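Local coordinates for protein RTX-adhesin (Marinomonas primoryensis, PDB 5IRB) that belongs to a giant calcium-binding adhesin that binds its Antarctic bacterium to diatoms and ice, here as a run of beta-sandwich domains, at residues Glu25-Val36 and Gly63-Leu74; Ile248-Leu256 and Thr265-Val275. One frame throughout, in Å; residues are numbered along the deposited sequence.

Contact 1: Glu25-Val36 and Gly63-Leu74. With CA (calcium ion), chain C.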
loop_
_atom_site.group_PDB
_atom_site.type_symbol
_atom_site.label_atom_id
_atom_site.label_comp_id
_atom_site.label_asym_id
_atom_site.label_seq_id
_atom_site.Cartn_x
_atom_site.Cartn_y
_atom_site.Cartn_z
ATOM N N GLU A 25 -10.055 25.374 12.359
ATOM C CA GLU A 25 -10.889 26.560 12.523
ATOM C C GLU A 25 -12.221 26.183 13.168
ATOM O O GLU A 25 -12.654 26.823 14.130
ATOM C CB GLU A 25 -11.092 27.268 11.181
ATOM C CG GLU A 25 -9.807 27.913 10.671
ATOM C CD GLU A 25 -9.930 28.451 9.270
ATOM O OE1 GLU A 25 -10.674 27.849 8.464
ATOM O OE2 GLU A 25 -9.299 29.495 8.981
ATOM N N ALA A 26 -12.850 25.135 12.644
ATOM C CA ALA A 26 -14.098 24.602 13.195
ATOM C C ALA A 26 -14.013 24.221 14.674
ATOM O O ALA A 26 -14.992 24.357 15.423
ATOM C CB ALA A 26 -14.546 23.391 12.377
ATOM N N GLY A 27 -12.852 23.736 15.099
ATOM C CA GLY A 27 -12.689 23.342 16.480
ATOM C C GLY A 27 -12.384 24.458 17.456
ATOM O O GLY A 27 -12.220 24.197 18.646
ATOM N N GLY A 28 -12.318 25.704 16.989
ATOM C CA GLY A 28 -12.043 26.803 17.904
ATOM C C GLY A 28 -12.977 27.986 17.722
ATOM O O GLY A 28 -14.075 27.846 17.192
ATOM N N THR A 29 -12.520 29.171 18.114
ATOM C CA THR A 29 -13.285 30.376 17.856
ATOM C C THR A 29 -12.742 31.087 16.615
ATOM O O THR A 29 -11.556 30.993 16.300
ATOM C CB THR A 29 -13.248 31.330 19.057
ATOM O OG1 THR A 29 -11.912 31.808 19.233
ATOM C CG2 THR A 29 -13.714 30.607 20.337
ATOM N N VAL A 30 -13.634 31.771 15.902
ATOM C CA VAL A 30 -13.306 32.418 14.640
ATOM C C VAL A 30 -13.740 33.897 14.687
ATOM O O VAL A 30 -14.793 34.215 15.233
ATOM C CB VAL A 30 -13.983 31.678 13.468
ATOM C CG1 VAL A 30 -13.864 32.465 12.186
ATOM C CG2 VAL A 30 -13.373 30.255 13.299
ATOM N N THR A 31 -12.923 34.784 14.125
ATOM C CA THR A 31 -13.239 36.193 14.044
ATOM C C THR A 31 -13.795 36.566 12.684
ATOM O O THR A 31 -13.127 36.401 11.662
ATOM C CB THR A 31 -12.007 37.038 14.334
ATOM O OG1 THR A 31 -11.535 36.711 15.642
ATOM C CG2 THR A 31 -12.359 38.532 14.284
ATOM N N LEU A 32 -15.042 37.025 12.680
ATOM C CA LEU A 32 -15.687 37.499 11.476
ATOM C C LEU A 32 -15.655 39.017 11.533
ATOM O O LEU A 32 -15.704 39.591 12.611
ATOM C CB LEU A 32 -17.120 36.983 11.404
ATOM C CG LEU A 32 -17.303 35.465 11.414
ATOM C CD1 LEU A 32 -18.776 35.092 11.328
ATOM C CD2 LEU A 32 -16.526 34.835 10.267
ATOM N N THR A 33 -15.564 39.664 10.377
ATOM C CA THR A 33 -15.317 41.094 10.336
ATOM C C THR A 33 -16.065 41.677 9.156
ATOM O O THR A 33 -16.449 40.949 8.242
ATOM C CB THR A 33 -13.821 41.457 10.199
ATOM O OG1 THR A 33 -13.368 41.145 8.881
ATOM C CG2 THR A 33 -12.952 40.754 11.244
ATOM N N GLY A 34 -16.269 42.993 9.179
ATOM C CA GLY A 34 -16.817 43.666 8.032
ATOM C C GLY A 34 -16.825 45.160 8.218
ATOM O O GLY A 34 -16.119 45.712 9.069
ATOM N N VAL A 35 -17.643 45.820 7.410
ATOM C CA VAL A 35 -17.714 47.272 7.402
ATOM C C VAL A 35 -19.168 47.690 7.224
ATOM O O VAL A 35 -19.967 46.958 6.622
ATOM C CB VAL A 35 -16.848 47.895 6.296
ATOM C CG1 VAL A 35 -15.381 47.671 6.574
ATOM C CG2 VAL A 35 -17.231 47.343 4.930
ATOM N N VAL A 36 -19.505 48.853 7.768
ATOM C CA VAL A 36 -20.788 49.499 7.516
ATOM C C VAL A 36 -20.459 50.785 6.763
ATOM O O VAL A 36 -19.641 51.561 7.210
ATOM C CB VAL A 36 -21.566 49.817 8.811
ATOM C CG1 VAL A 36 -22.898 50.515 8.489
ATOM C CG2 VAL A 36 -21.781 48.562 9.661
ATOM N N GLY A 63 -16.225 52.645 11.034
ATOM C CA GLY A 63 -17.158 51.841 10.270
ATOM C C GLY A 63 -16.904 50.344 10.247
ATOM O O GLY A 63 -17.754 49.588 9.771
ATOM N N THR A 64 -15.740 49.904 10.721
ATOM C CA THR A 64 -15.453 48.472 10.751
ATOM C C THR A 64 -16.056 47.802 11.981
ATOM O O THR A 64 -16.451 48.463 12.939
ATOM C CB THR A 64 -13.928 48.159 10.774
ATOM O OG1 THR A 64 -13.358 48.677 11.984
ATOM C CG2 THR A 64 -13.208 48.750 9.570
ATOM N N TRP A 65 -16.113 46.476 11.948
ATOM C CA TRP A 65 -16.577 45.708 13.087
ATOM C C TRP A 65 -15.967 44.314 13.010
ATOM O O TRP A 65 -15.507 43.883 11.957
ATOM C CB TRP A 65 -18.099 45.592 13.127
ATOM C CG TRP A 65 -18.706 45.052 11.863
ATOM C CD1 TRP A 65 -19.110 45.766 10.779
ATOM C CD2 TRP A 65 -18.925 43.670 11.534
ATOM N NE1 TRP A 65 -19.601 44.921 9.815
ATOM C CE2 TRP A 65 -19.493 43.624 10.257
ATOM C CE3 TRP A 65 -18.703 42.460 12.213
ATOM C CZ2 TRP A 65 -19.856 42.434 9.637
ATOM C CZ3 TRP A 65 -19.059 41.275 11.599
ATOM C CH2 TRP A 65 -19.629 41.268 10.325
ATOM N N SER A 66 -15.991 43.624 14.139
ATOM C CA SER A 66 -15.324 42.349 14.286
ATOM C C SER A 66 -15.939 41.653 15.490
ATOM O O SER A 66 -16.260 42.304 16.481
ATOM C CB SER A 66 -13.819 42.536 14.446
ATOM O OG SER A 66 -13.355 41.836 15.584
ATOM N N VAL A 67 -16.141 40.346 15.382
ATOM C CA VAL A 67 -16.829 39.585 16.419
ATOM C C VAL A 67 -16.374 38.124 16.441
ATOM O O VAL A 67 -16.182 37.504 15.402
ATOM C CB VAL A 67 -18.379 39.624 16.245
ATOM C CG1 VAL A 67 -18.825 38.965 14.952
ATOM C CG2 VAL A 67 -19.094 39.026 17.469
ATOM N N SER A 68 -16.162 37.622 17.647
ATOM C CA SER A 68 -15.821 36.224 17.887
ATOM C C SER A 68 -17.037 35.298 17.789
ATOM O O SER A 68 -18.062 35.530 18.454
ATOM C CB SER A 68 -15.178 36.094 19.260
ATOM O OG SER A 68 -13.845 35.650 19.136
ATOM N N VAL A 69 -16.933 34.255 16.960
ATOM C CA VAL A 69 -18.018 33.279 16.846
ATOM C C VAL A 69 -17.485 31.847 17.011
ATOM O O VAL A 69 -16.292 31.605 16.839
ATOM C CB VAL A 69 -18.766 33.403 15.509
ATOM C CG1 VAL A 69 -19.207 34.835 15.288
ATOM C CG2 VAL A 69 -17.907 32.938 14.338
ATOM N N ALA A 70 -18.357 30.911 17.374
ATOM C CA ALA A 70 -17.951 29.505 17.478
ATOM C C ALA A 70 -17.696 28.893 16.093
ATOM O O ALA A 70 -18.571 28.867 15.232
ATOM C CB ALA A 70 -18.998 28.706 18.241
ATOM N N GLY A 71 -16.494 28.371 15.886
ATOM C CA GLY A 71 -16.237 27.604 14.672
ATOM C C GLY A 71 -17.268 26.505 14.448
ATOM O O GLY A 71 -17.660 26.243 13.314
ATOM N N SER A 72 -17.775 25.933 15.537
ATOM C CA SER A 72 -18.731 24.826 15.462
ATOM C C SER A 72 -20.046 25.270 14.848
ATOM O O SER A 72 -20.667 24.514 14.100
ATOM C CB SER A 72 -18.993 24.231 16.854
ATOM O OG SER A 72 -19.709 25.139 17.685
ATOM N N ASP A 73 -20.447 26.516 15.131
ATOM C CA ASP A 73 -21.637 27.079 14.511
ATOM C C ASP A 73 -21.434 27.322 13.026
ATOM O O ASP A 73 -22.330 27.059 12.234
ATOM C CB ASP A 73 -22.054 28.364 15.232
ATOM C CG ASP A 73 -22.651 28.078 16.590
ATOM O OD1 ASP A 73 -23.258 26.995 16.741
ATOM O OD2 ASP A 73 -22.509 28.908 17.509
ATOM N N LEU A 74 -20.255 27.791 12.640
ATOM C CA LEU A 74 -19.961 27.956 11.223
ATOM C C LEU A 74 -19.951 26.578 10.528
ATOM O O LEU A 74 -20.571 26.385 9.480
ATOM C CB LEU A 74 -18.613 28.670 11.029
ATOM C CG LEU A 74 -18.520 30.166 11.357
ATOM C CD1 LEU A 74 -17.071 30.624 11.481
ATOM C CD2 LEU A 74 -19.245 30.945 10.266
HETATM CA CA CA C . -9.660 29.414 6.640
HETATM O O HOH W 1 -15.963 25.929 17.808
HETATM O O HOH W 2 -8.514 27.127 5.531
HETATM O O HOH W 3 -7.019 28.288 6.643
HETATM O O HOH W 4 -7.882 31.157 6.664
#
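Trp65 lies flat against the backbone of Gly34, its hydrogen-bonded partner across two antiparallel strands. CG stands between the backbone N and the carbonyl carbon (chi1 54°), which swings the indole over the neighbouring strand. From CB outward, CG and CD1 face the Gly34 carbonyl, with CD1 3.4 Å from Gly34 O. NE1 comes near the Gly34 carbonyl carbon. CD2 and CE2 lie by Gly34 N, which sits over the centre of the ring system. Gly34 CA makes a CH-pi contact, 3.8 Å from the centroid of the five-membered ring. The far rim, CZ3 and CH2, reaches the Thr33 carbonyl carbon. The bare CA of Gly34 lets the indole lie close on the backbone.

Further along the same face, the Leu32 and Val69 side chains cross at about a right angle, with Leu32 CD1 3.8 Å from Val69 CG2. Val30 CG1 meets Leu74 CD1 at 3.8 Å. At the turn into helix 71-76, Gly71 N donates to Gly28 O at 2.8 Å. One water also bridges Ala26 O, Gly28 O and Ser72 N. Glu25, extended beyond CG, binds calcium through both OE1 (2.6 Å) and OE2 (2.4 Å), with Thr16, Asp18 and Val20 completing the protein ligands.

Strand 29-38 is the middle of a three-stranded sheet, between 8-12 and 64-70. Trp65, Leu32 and Val67 pack on strand 43-50 of the facing sheet, as in a beta sandwich.

Contact 2: Ile248-Leu256 and Thr265-Val275; sequences IAEGDTVTL and TTVDANGEWSV
Val254 meets Trp273 with both methyls. CG1 lies over the centre of the indole, 4.0 Å from the centroid of the five-membered ring and 13° off its normal. CG2 rests on Trp273 CB and also touches Val267 CG2 at 3.7 Å. CG1 is anti to the backbone N (chi1 -168°), and this points it at the ring face. Leu256 extends the apolar patch. Its CD1 comes obliquely to Trp273 CZ3 at 4.0 Å, and its CD2 meets Val275 CG1 tip to tip.

Backbone bonds position this first shell. Val254 and Thr265 form a hydrogen-bonded antiparallel pair. Val254 N donates to Thr265 O at 2.7 Å in an almost straight bond (177°). Val267 N then donates to Asp252 O, and Gly251 N to Val267 O at 2.9 Å, tying the type II turn Ala249-Asp252 to the end of the hairpin. Asp252 OD2 accepts from Ala249 N, which approaches from above the carboxylate plane, and also bonds Ser294. Glu250 reaches out extended, its carboxylate beside Ala269 CB. A water links Glu250 OE2 to Ala269 N. In the next turn, Asp268 OD1 takes Glu272 N at 2.7 Å.

The inner side is mostly apolar: Trp273 bridges strand 253-258 and its own sheet, with a weak bond from NE1 to Thr242 O. Most carboxylates lie at the turns, bonded by backbone N-H groups, the Ser294 hydroxyl and water; Glu272 OE2 takes the Asn270 amide.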
loop_
_atom_site.group_PDB
_atom_site.type_symbol
_atom_site.label_atom_id
_atom_site.label_comp_id
_atom_site.label_asym_id
_atom_site.label_seq_id
_atom_site.Cartn_x
_atom_site.Cartn_y
_atom_site.Cartn_z
ATOM N N ILE A 248 8.526 -34.028 -6.080
ATOM C CA ILE A 248 8.911 -34.734 -7.300
ATOM C C ILE A 248 7.711 -34.792 -8.249
ATOM O O ILE A 248 6.585 -35.082 -7.831
ATOM C CB ILE A 248 9.440 -36.173 -7.012
ATOM C CG1 ILE A 248 10.741 -36.116 -6.205
ATOM C CG2 ILE A 248 9.645 -36.939 -8.311
ATOM C CD1 ILE A 248 11.303 -37.493 -5.792
ATOM N N ALA A 249 7.943 -34.528 -9.530
ATOM C CA ALA A 249 6.840 -34.483 -10.472
ATOM C C ALA A 249 7.233 -35.085 -11.814
ATOM O O ALA A 249 8.408 -35.081 -12.170
ATOM C CB ALA A 249 6.380 -33.051 -10.659
ATOM N N GLU A 250 6.251 -35.601 -12.544
ATOM C CA GLU A 250 6.454 -36.008 -13.935
ATOM C C GLU A 250 7.218 -34.940 -14.698
ATOM O O GLU A 250 6.880 -33.771 -14.614
ATOM C CB GLU A 250 5.124 -36.265 -14.638
ATOM C CG GLU A 250 5.287 -36.796 -16.062
ATOM C CD GLU A 250 3.967 -36.970 -16.775
ATOM O OE1 GLU A 250 2.916 -36.707 -16.153
ATOM O OE2 GLU A 250 3.981 -37.397 -17.952
ATOM N N GLY A 251 8.242 -35.336 -15.450
ATOM C CA GLY A 251 9.042 -34.371 -16.185
ATOM C C GLY A 251 10.298 -33.906 -15.476
ATOM O O GLY A 251 11.182 -33.310 -16.110
ATOM N N ASP A 252 10.394 -34.165 -14.174
ATOM C CA ASP A 252 11.600 -33.810 -13.443
ATOM C C ASP A 252 12.828 -34.504 -14.039
ATOM O O ASP A 252 12.747 -35.642 -14.509
ATOM C CB ASP A 252 11.451 -34.184 -11.969
ATOM C CG ASP A 252 10.674 -33.138 -11.169
ATOM O OD1 ASP A 252 10.272 -32.112 -11.762
ATOM O OD2 ASP A 252 10.478 -33.359 -9.945
ATOM N N THR A 253 13.980 -33.850 -13.961
ATOM C CA THR A 253 15.206 -34.420 -14.512
ATOM C C THR A 253 15.812 -35.413 -13.543
ATOM O O THR A 253 15.902 -35.136 -12.342
ATOM C CB THR A 253 16.233 -33.330 -14.841
ATOM O OG1 THR A 253 15.709 -32.494 -15.880
ATOM C CG2 THR A 253 17.561 -33.958 -15.315
ATOM N N VAL A 254 16.210 -36.572 -14.080
ATOM C CA VAL A 254 16.950 -37.572 -13.335
ATOM C C VAL A 254 18.379 -37.606 -13.867
ATOM O O VAL A 254 18.603 -37.773 -15.061
ATOM C CB VAL A 254 16.340 -38.991 -13.469
ATOM C CG1 VAL A 254 16.967 -39.908 -12.443
ATOM C CG2 VAL A 254 14.813 -38.956 -13.294
ATOM N N THR A 255 19.347 -37.430 -12.984
ATOM C CA THR A 255 20.739 -37.362 -13.401
ATOM C C THR A 255 21.512 -38.476 -12.734
ATOM O O THR A 255 21.400 -38.659 -11.529
ATOM C CB THR A 255 21.356 -36.004 -13.054
ATOM O OG1 THR A 255 20.618 -34.981 -13.728
ATOM C CG2 THR A 255 22.829 -35.940 -13.492
ATOM N N LEU A 256 22.267 -39.222 -13.539
ATOM C CA LEU A 256 23.168 -40.274 -13.067
ATOM C C LEU A 256 24.591 -40.010 -13.535
ATOM O O LEU A 256 24.802 -39.778 -14.723
ATOM C CB LEU A 256 22.738 -41.646 -13.610
ATOM C CG LEU A 256 21.540 -42.415 -13.065
ATOM C CD1 LEU A 256 20.264 -41.689 -13.338
ATOM C CD2 LEU A 256 21.499 -43.795 -13.723
ATOM N N THR A 265 17.574 -38.430 -17.862
ATOM C CA THR A 265 16.261 -38.810 -18.344
ATOM C C THR A 265 15.281 -37.997 -17.492
ATOM O O THR A 265 15.695 -37.121 -16.721
ATOM C CB THR A 265 15.997 -40.356 -18.247
ATOM O OG1 THR A 265 14.770 -40.685 -18.909
ATOM C CG2 THR A 265 15.901 -40.825 -16.793
ATOM N N THR A 266 13.993 -38.289 -17.623
ATOM C CA THR A 266 12.979 -37.619 -16.835
ATOM C C THR A 266 12.063 -38.631 -16.174
ATOM O O THR A 266 11.992 -39.794 -16.590
ATOM C CB THR A 266 12.137 -36.643 -17.688
ATOM O OG1 THR A 266 11.499 -37.385 -18.734
ATOM C CG2 THR A 266 13.021 -35.581 -18.311
ATOM N N VAL A 267 11.391 -38.182 -15.122
ATOM C CA VAL A 267 10.441 -39.009 -14.402
ATOM C C VAL A 267 9.187 -39.148 -15.251
ATOM O O VAL A 267 8.714 -38.145 -15.815
ATOM C CB VAL A 267 10.085 -38.377 -13.029
ATOM C CG1 VAL A 267 9.100 -39.261 -12.261
ATOM C CG2 VAL A 267 11.333 -38.161 -12.210
ATOM N N ASP A 268 8.607 -40.351 -15.314
ATOM C CA ASP A 268 7.372 -40.509 -16.077
ATOM C C ASP A 268 6.156 -40.401 -15.164
ATOM O O ASP A 268 6.315 -40.157 -13.967
ATOM C CB ASP A 268 7.368 -41.825 -16.879
ATOM C CG ASP A 268 7.318 -43.096 -16.012
ATOM O OD1 ASP A 268 6.845 -43.090 -14.856
ATOM O OD2 ASP A 268 7.772 -44.146 -16.527
ATOM N N ALA A 269 4.961 -40.586 -15.736
ATOM C CA ALA A 269 3.677 -40.361 -15.058
ATOM C C ALA A 269 3.369 -41.422 -13.996
ATOM O O ALA A 269 2.526 -41.210 -13.114
ATOM C CB ALA A 269 2.551 -40.309 -16.079
ATOM N N ASN A 270 4.045 -42.565 -14.096
ATOM C CA ASN A 270 3.932 -43.581 -13.066
ATOM C C ASN A 270 4.870 -43.373 -11.899
ATOM O O ASN A 270 4.837 -44.144 -10.945
ATOM C CB ASN A 270 4.135 -44.987 -13.650
ATOM C CG ASN A 270 3.410 -46.035 -12.847
ATOM O OD1 ASN A 270 2.248 -45.852 -12.492
ATOM N ND2 ASN A 270 4.089 -47.148 -12.548
ATOM N N GLY A 271 5.713 -42.351 -11.989
ATOM C CA GLY A 271 6.802 -42.153 -11.051
ATOM C C GLY A 271 8.021 -43.062 -11.273
ATOM O O GLY A 271 8.778 -43.329 -10.346
ATOM N N GLU A 272 8.217 -43.509 -12.511
ATOM C CA GLU A 272 9.398 -44.317 -12.849
ATOM C C GLU A 272 10.308 -43.567 -13.823
ATOM O O GLU A 272 9.928 -42.536 -14.411
ATOM C CB GLU A 272 8.988 -45.673 -13.445
ATOM C CG GLU A 272 8.228 -46.577 -12.478
ATOM C CD GLU A 272 7.773 -47.888 -13.113
ATOM O OE1 GLU A 272 8.624 -48.757 -13.375
ATOM O OE2 GLU A 272 6.557 -48.047 -13.353
ATOM N N TRP A 273 11.522 -44.070 -13.971
ATOM C CA TRP A 273 12.445 -43.506 -14.933
ATOM C C TRP A 273 13.338 -44.622 -15.440
ATOM O O TRP A 273 13.583 -45.599 -14.724
ATOM C CB TRP A 273 13.253 -42.368 -14.308
ATOM C CG TRP A 273 13.958 -42.772 -13.050
ATOM C CD1 TRP A 273 13.518 -42.579 -11.769
ATOM C CD2 TRP A 273 15.232 -43.395 -12.943
ATOM N NE1 TRP A 273 14.426 -43.082 -10.871
ATOM C CE2 TRP A 273 15.511 -43.590 -11.572
ATOM C CE3 TRP A 273 16.187 -43.838 -13.874
ATOM C CZ2 TRP A 273 16.666 -44.203 -11.095
ATOM C CZ3 TRP A 273 17.352 -44.450 -13.405
ATOM C CH2 TRP A 273 17.584 -44.608 -12.027
ATOM N N SER A 274 13.796 -44.498 -16.680
ATOM C CA SER A 274 14.780 -45.436 -17.234
ATOM C C SER A 274 15.701 -44.660 -18.172
ATOM O O SER A 274 15.276 -43.687 -18.816
ATOM C CB SER A 274 14.104 -46.607 -17.962
ATOM O OG SER A 274 15.075 -47.534 -18.430
ATOM N N VAL A 275 16.969 -45.056 -18.219
ATOM C CA VAL A 275 17.907 -44.435 -19.141
ATOM C C VAL A 275 18.917 -45.459 -19.632
ATOM O O VAL A 275 19.317 -46.365 -18.888
ATOM C CB VAL A 275 18.611 -43.217 -18.484
ATOM C CG1 VAL A 275 19.369 -43.617 -17.230
ATOM C CG2 VAL A 275 19.511 -42.500 -19.476
HETATM O O HOH W 5 5.255 -40.290 -18.834
#

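Contacts 1 and 2 sit on opposite sides of the chain's centre, in different domains of an elongated chain. Their centres are about 84 Å apart and their nearest atoms about 64 Å apart, so neither touches the other. Each places a tryptophan, Trp65 or Trp273, in a comparable edge strand of a three-stranded sheet, but against different partners. Contact 1 describes pairing within that sheet, while contact 2 combines hairpin pairing within the five-stranded sheet with packing of Trp273 from the three-stranded sheet onto it. Only contact 1 holds a metal ligand, Glu25. In contact 2 a bound calcium lies about 10 Å from the Leu256 side chain.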